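Local coordinates for protein solute carrier family 15 member 1 (Mus musculus, PDB 5A9D) that cotransports small peptides, chiefly di- and tripeptides, with protons in the intestine, and is represented here by its extracellular domain, at residues I99-T104 with Y167-A172. Sequence-based numbering, arbitrary orientation.
Sequences IRFVNT and YVIRRA
Phe-101 and Tyr-167 pair side by side where strands 97-103 and 164-171 run parallel, the two central strands of a mixed sheet in the second immunoglobulin-like lobe of this domain. The tight part lies on the face carrying Phe-101, Asn-103, Tyr-167 and Ile-169. There the edge of the Tyr-167 ring is turned toward the face of Phe-101 in an offset edge-to-face pair, planes at 75°, and Phe-101 CE2 comes within 3.4 Å of Tyr-167 CB. Ile-99 CG2 lies over one face of the Tyr-167 ring, toward the rim, while Ile-169 CD1 reaches Phe-101 CD2 at 3.9 Å. Ile-111, Tyr-118 and Tyr-139 add to the core around Phe-101. Between the strands, Val-102 bonds both ways: its N to Tyr-167 O, and its O to Ile-169 N at 2.8 Å in a nearly straight bond (178°). On the other face Thr-104 CG2 crosses Val-168 CG1 at 3.6 Å, and Ile-12 of the second subunit packs on Val-102 and Thr-104. The more open end holds a water between Thr-104 OG1 and Arg-171 N. A valine at Thr-104 would probably leave that water without its acceptor and Ile-169 O with one bond of two. Those two come from Thr-104 N, at 3.0 Å, and from OG1, set between backbone N and carbonyl carbon (chi1 73°), which donates onto a lone pair of Ile-169 O at 2.7 Å.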
# COMPACT_ATOMS: atom_id res chain seq x y z
N ILE A 99 9.44 -10.78 -3.85
CA ILE A 99 9.73 -11.31 -2.53
C ILE A 99 9.36 -10.27 -1.48
O ILE A 99 9.75 -9.11 -1.59
CB ILE A 99 11.21 -11.79 -2.38
CG1 ILE A 99 11.54 -12.94 -3.35
CG2 ILE A 99 11.55 -12.19 -0.92
CD1 ILE A 99 13.08 -13.24 -3.49
N ARG A 100 8.63 -10.69 -0.45
CA ARG A 100 8.33 -9.82 0.69
C ARG A 100 8.72 -10.59 1.95
O ARG A 100 8.84 -11.82 1.93
CB ARG A 100 6.85 -9.37 0.71
CG ARG A 100 5.90 -10.51 1.03
CD ARG A 100 4.53 -9.98 1.32
NE ARG A 100 3.61 -11.11 1.46
CZ ARG A 100 2.30 -11.00 1.45
NH1 ARG A 100 1.72 -9.81 1.34
NH2 ARG A 100 1.54 -12.08 1.52
N PHE A 101 9.00 -9.86 3.02
CA PHE A 101 9.40 -10.47 4.28
C PHE A 101 8.37 -10.17 5.35
O PHE A 101 7.80 -9.09 5.38
CB PHE A 101 10.78 -9.94 4.72
CG PHE A 101 11.89 -10.52 3.88
CD1 PHE A 101 12.26 -9.93 2.67
CD2 PHE A 101 12.52 -11.71 4.26
CE1 PHE A 101 13.26 -10.50 1.87
CE2 PHE A 101 13.55 -12.26 3.49
CZ PHE A 101 13.89 -11.68 2.29
N VAL A 102 8.13 -11.16 6.23
CA VAL A 102 7.22 -11.02 7.34
C VAL A 102 8.10 -11.16 8.58
O VAL A 102 8.81 -12.16 8.72
CB VAL A 102 6.04 -12.03 7.31
CG1 VAL A 102 5.30 -12.08 8.66
CG2 VAL A 102 5.06 -11.70 6.19
N ASN A 103 8.00 -10.19 9.49
CA ASN A 103 8.75 -10.21 10.73
C ASN A 103 7.88 -10.73 11.85
O ASN A 103 6.85 -10.13 12.12
CB ASN A 103 9.31 -8.81 11.03
CG ASN A 103 10.06 -8.72 12.33
OD1 ASN A 103 10.58 -9.70 12.83
ND2 ASN A 103 10.20 -7.52 12.85
N THR A 104 8.27 -11.83 12.52
CA THR A 104 7.49 -12.31 13.68
C THR A 104 8.20 -11.97 15.00
O THR A 104 7.70 -12.31 16.05
CB THR A 104 7.16 -13.81 13.59
OG1 THR A 104 8.35 -14.56 13.83
CG2 THR A 104 6.53 -14.20 12.26
N TYR A 167 8.71 -14.57 2.82
CA TYR A 167 9.73 -15.15 3.68
C TYR A 167 9.41 -14.74 5.11
O TYR A 167 9.35 -13.54 5.40
CB TYR A 167 11.11 -14.65 3.19
CG TYR A 167 11.63 -15.36 1.96
CD1 TYR A 167 10.76 -15.87 0.99
CD2 TYR A 167 12.99 -15.59 1.78
CE1 TYR A 167 11.24 -16.59 -0.11
CE2 TYR A 167 13.48 -16.31 0.68
CZ TYR A 167 12.60 -16.79 -0.27
OH TYR A 167 13.09 -17.48 -1.35
N VAL A 168 9.04 -15.71 5.95
CA VAL A 168 8.64 -15.43 7.35
C VAL A 168 9.86 -15.61 8.24
O VAL A 168 10.41 -16.69 8.30
CB VAL A 168 7.43 -16.30 7.81
CG1 VAL A 168 7.14 -16.11 9.30
CG2 VAL A 168 6.17 -15.99 6.99
N ILE A 169 10.25 -14.54 8.94
CA ILE A 169 11.40 -14.53 9.83
C ILE A 169 10.93 -14.86 11.23
O ILE A 169 10.08 -14.14 11.75
CB ILE A 169 12.07 -13.12 9.78
CG1 ILE A 169 12.48 -12.77 8.31
CG2 ILE A 169 13.26 -13.03 10.80
CD1 ILE A 169 12.83 -11.20 8.12
N ARG A 170 11.52 -15.89 11.87
CA ARG A 170 11.17 -16.25 13.25
C ARG A 170 12.38 -16.66 14.05
O ARG A 170 13.46 -16.88 13.47
CB ARG A 170 10.15 -17.40 13.26
CG ARG A 170 10.63 -18.67 12.54
CD ARG A 170 9.87 -19.87 13.05
NE ARG A 170 9.70 -20.89 12.01
CZ ARG A 170 9.37 -22.15 12.25
NH1 ARG A 170 9.19 -22.58 13.50
NH2 ARG A 170 9.21 -23.00 11.24
N ARG A 171 12.18 -16.89 15.37
CA ARG A 171 13.23 -17.39 16.26
C ARG A 171 13.39 -18.87 15.99
O ARG A 171 12.38 -19.57 15.92
CB ARG A 171 12.86 -17.22 17.75
CG ARG A 171 12.87 -15.82 18.33
CD ARG A 171 14.18 -15.07 18.15
NE ARG A 171 15.19 -15.43 19.14
CZ ARG A 171 15.31 -14.87 20.34
NH1 ARG A 171 14.43 -13.96 20.75
NH2 ARG A 171 16.29 -15.24 21.16
N ALA A 172 14.63 -19.34 15.80
CA ALA A 172 14.95 -20.77 15.66
C ALA A 172 15.02 -21.37 17.06
O ALA A 172 15.19 -20.62 18.02
CB ALA A 172 16.29 -20.94 14.95
O HOH W 1 9.30 -15.70 16.10